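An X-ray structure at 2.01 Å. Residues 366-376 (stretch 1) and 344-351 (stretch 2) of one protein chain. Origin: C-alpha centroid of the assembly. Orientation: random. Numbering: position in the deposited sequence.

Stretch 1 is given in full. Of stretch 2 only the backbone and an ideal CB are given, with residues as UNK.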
# COMPACT_ATOMS: atom_id res chain seq x y z
N SER A 366 -12.14 1.14 11.94
CA SER A 366 -12.80 1.96 12.95
C SER A 366 -13.69 2.96 12.23
O SER A 366 -13.83 2.91 11.00
CB SER A 366 -11.79 2.62 13.89
OG SER A 366 -12.44 2.99 15.11
N GLY A 367 -14.33 3.84 13.00
CA GLY A 367 -15.21 4.82 12.40
C GLY A 367 -16.27 5.29 13.37
O GLY A 367 -16.34 4.85 14.51
N GLN A 368 -17.12 6.19 12.87
CA GLN A 368 -18.11 6.80 13.72
C GLN A 368 -19.32 7.19 12.88
O GLN A 368 -19.19 7.56 11.71
CB GLN A 368 -17.53 8.03 14.44
CG GLN A 368 -18.38 8.46 15.66
CD GLN A 368 -17.79 9.65 16.38
OE1 GLN A 368 -16.79 10.23 15.94
NE2 GLN A 368 -18.41 10.04 17.49
N TYR A 369 -20.50 7.10 13.50
CA TYR A 369 -21.77 7.61 12.97
C TYR A 369 -22.31 6.73 11.85
O TYR A 369 -22.51 7.18 10.72
CB TYR A 369 -21.64 9.06 12.49
CG TYR A 369 -21.34 10.03 13.60
CD1 TYR A 369 -22.09 10.01 14.80
CD2 TYR A 369 -20.30 10.96 13.49
CE1 TYR A 369 -21.81 10.90 15.85
CE2 TYR A 369 -20.03 11.84 14.52
CZ TYR A 369 -20.78 11.81 15.69
OH TYR A 369 -20.48 12.68 16.71
N PHE A 370 -22.53 5.46 12.16
CA PHE A 370 -23.40 4.62 11.35
C PHE A 370 -24.85 5.10 11.52
O PHE A 370 -25.15 6.02 12.29
CB PHE A 370 -23.24 3.15 11.75
CG PHE A 370 -23.20 2.94 13.24
CD1 PHE A 370 -24.38 2.89 13.97
CD2 PHE A 370 -21.99 2.84 13.91
CE1 PHE A 370 -24.35 2.72 15.34
CE2 PHE A 370 -21.95 2.68 15.29
CZ PHE A 370 -23.14 2.60 16.00
N GLY A 371 -25.77 4.46 10.80
CA GLY A 371 -27.14 4.93 10.79
C GLY A 371 -27.81 4.76 12.14
O GLY A 371 -27.51 3.84 12.91
N SER A 372 -28.76 5.66 12.41
CA SER A 372 -29.52 5.67 13.66
C SER A 372 -30.12 4.30 13.98
O SER A 372 -30.89 3.74 13.19
CB SER A 372 -30.64 6.71 13.55
OG SER A 372 -31.51 6.66 14.67
N GLY A 373 -29.77 3.77 15.15
CA GLY A 373 -30.25 2.48 15.62
C GLY A 373 -29.67 1.26 14.93
O GLY A 373 -30.15 0.15 15.15
N LEU A 374 -28.64 1.44 14.09
CA LEU A 374 -28.01 0.30 13.43
C LEU A 374 -26.68 0.02 14.10
O LEU A 374 -26.55 0.17 15.32
CB LEU A 374 -27.86 0.58 11.93
CG LEU A 374 -29.12 1.03 11.18
CD1 LEU A 374 -28.80 1.23 9.71
CD2 LEU A 374 -30.32 0.07 11.34
N ALA A 375 -25.66 -0.33 13.32
CA ALA A 375 -24.37 -0.69 13.90
C ALA A 375 -23.32 -0.58 12.80
O ALA A 375 -23.68 -0.33 11.64
CB ALA A 375 -24.40 -2.11 14.50
N PRO A 376 -22.03 -0.74 13.13
CA PRO A 376 -21.01 -0.78 12.06
C PRO A 376 -21.28 -1.85 11.02
O PRO A 376 -21.05 -1.61 9.83
CB PRO A 376 -19.71 -1.05 12.83
CG PRO A 376 -19.94 -0.49 14.20
CD PRO A 376 -21.41 -0.72 14.48
N UNK A 344 -16.88 7.26 8.15
CA UNK A 344 -17.41 8.40 8.88
C UNK A 344 -18.71 8.89 8.23
O UNK A 344 -18.68 9.52 7.17
CB UNK A 344 -16.38 9.53 8.93
N UNK A 345 -19.83 8.62 8.90
CA UNK A 345 -21.13 9.23 8.64
C UNK A 345 -21.86 8.60 7.46
O UNK A 345 -21.73 9.07 6.32
CB UNK A 345 -20.96 10.73 8.39
N UNK A 346 -22.67 7.57 7.73
CA UNK A 346 -23.57 7.03 6.73
C UNK A 346 -24.94 6.76 7.36
O UNK A 346 -25.10 6.74 8.58
CB UNK A 346 -22.99 5.75 6.12
N UNK A 347 -25.93 6.56 6.50
CA UNK A 347 -27.29 6.31 6.95
C UNK A 347 -27.56 4.82 7.18
O UNK A 347 -28.50 4.50 7.91
CB UNK A 347 -28.28 6.87 5.93
N UNK A 348 -26.75 3.92 6.62
CA UNK A 348 -26.89 2.50 6.86
C UNK A 348 -25.79 1.91 7.72
O UNK A 348 -25.30 2.56 8.64
CB UNK A 348 -26.94 1.76 5.52
N UNK A 349 -25.39 0.68 7.43
CA UNK A 349 -24.22 0.07 8.05
C UNK A 349 -22.95 0.55 7.35
O UNK A 349 -22.97 0.94 6.18
CB UNK A 349 -24.32 -1.46 8.00
N UNK A 350 -21.82 0.50 8.09
CA UNK A 350 -20.53 0.65 7.43
C UNK A 350 -20.35 -0.47 6.42
O UNK A 350 -19.98 -0.22 5.27
CB UNK A 350 -19.39 0.65 8.45
N UNK A 351 -20.61 -1.71 6.84
CA UNK A 351 -20.48 -2.91 6.00
C UNK A 351 -21.75 -3.73 6.18
O UNK A 351 -22.03 -4.22 7.28
CB UNK A 351 -19.24 -3.73 6.36

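Position 344 lies beside Gln368 in a parallel bridge, and its CA-to-CB bond points to the face of the sheet that carries the Gln368 side chain. The ring of Tyr369 stands nearby, so a long, flat side chain could reach along the amide to the ring; a long aliphatic chain would also serve. The residue is Tyr344. Its CE1 lies 4.0 Å from Gln368 OE1, which sits at the ring edge, and Tyr369 directs its own edge toward the Tyr344 face, with centroids 5.5 Å apart and planes at 78°.

At 345 the CB points away from stretch 1, and phi is positive (80/90), a conformation that glycine or asparagine tolerates better than most residues. Asn345 fits: Asn345 N donates to Gln368 O at 3.1 Å, while its OD1 comes within 3.6 Å of Tyr369 CB and its ND2 is satisfied elsewhere in the structure.

Position 346 has a sideways CB and extended angles. The nearest neighbours of that CB are Tyr369 O and Phe370 CA, both beyond 4.5 Å, so stretch 1 leaves the choice open, to small and larger side chains alike. It is Cys346, whose amide N donates to Tyr369 O at 3.0 Å, a second backbone hydrogen bond, just beyond the bridge.

At 347 the CB points away, so many residues would do. Thr347 contributes mainly its carbonyl: Thr347 O receives a CA-H...O contact from Gly371 CA at 3.2 Å. A CB on Gly371 would lie 1.9 Å from that oxygen, hence the bare glycine opposite.

Position 348 has a CA only 3.7 Å from Leu374 CD1, and its CB would point away. The angles (-109/-144) do not demand glycine, and a small residue could be accommodated as far as stretch 1 is concerned. The residue is Gly348, and its carbonyl O accepts from Gly371 N at 2.9 Å.

The CB of 349 points sideways, near the carbonyls of Ala375 and Pro376, with Leu374 a little farther off. A broad side chain could lie against the leucine; leucine, methionine or an aromatic would suit. Tyr349 places one ring face under Leu374 CD1, its CE1 being 3.9 Å from Leu374 CB, and brings its edge up to Ala375 O, 3.2 Å from Tyr349 CD1.

At 350 the sideways CB opens onto a hollow lined by Gly367, Gln368, Phe370 and Pro376, a place for a large apolar chain. Phe350 fills it, covered more than any other residue here. Phe370 CB lies over its face, 4.1 Å from the centroid, and the Phe370 edge also turns toward that face; Pro376 CB is 3.6 Å from Phe350 CD2. Gly367 leaves the ring its room, since a CB there would sit 3.2 Å from Phe350 CE2.

Position 351 has a sideways CB in an extended backbone, which favours beta-branched residues. Val351 fits, and Val351 N donates to Pro376 O at 3.0 Å.

Stretch 2 (344-351) YNCTGYFV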
# COMPACT_ATOMS: atom_id res chain seq x y z
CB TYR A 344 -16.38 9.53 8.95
CG TYR A 344 -16.77 10.61 9.93
CD1 TYR A 344 -16.48 10.48 11.29
CD2 TYR A 344 -17.42 11.76 9.50
CE1 TYR A 344 -16.84 11.48 12.19
CE2 TYR A 344 -17.78 12.75 10.39
CZ TYR A 344 -17.48 12.61 11.73
OH TYR A 344 -17.85 13.59 12.62
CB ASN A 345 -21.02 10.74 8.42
CG ASN A 345 -22.27 11.47 8.85
OD1 ASN A 345 -22.97 11.02 9.75
ND2 ASN A 345 -22.56 12.59 8.20
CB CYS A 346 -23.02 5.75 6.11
SG CYS A 346 -22.88 4.38 7.33
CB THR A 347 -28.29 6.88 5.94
OG1 THR A 347 -28.21 6.16 4.71
CG2 THR A 347 -28.00 8.33 5.64
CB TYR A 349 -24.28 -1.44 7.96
CG TYR A 349 -25.54 -2.02 8.55
CD1 TYR A 349 -25.62 -2.26 9.91
CD2 TYR A 349 -26.64 -2.35 7.74
CE1 TYR A 349 -26.76 -2.82 10.48
CE2 TYR A 349 -27.80 -2.91 8.30
CZ TYR A 349 -27.85 -3.13 9.67
OH TYR A 349 -28.97 -3.68 10.25
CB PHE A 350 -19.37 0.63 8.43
CG PHE A 350 -19.38 1.78 9.43
CD1 PHE A 350 -20.08 2.95 9.16
CD2 PHE A 350 -18.68 1.66 10.63
CE1 PHE A 350 -20.09 3.98 10.09
CE2 PHE A 350 -18.67 2.70 11.55
CZ PHE A 350 -19.38 3.86 11.29
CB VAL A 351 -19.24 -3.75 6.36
CG1 VAL A 351 -19.15 -4.99 5.49
CG2 VAL A 351 -17.91 -2.94 6.23
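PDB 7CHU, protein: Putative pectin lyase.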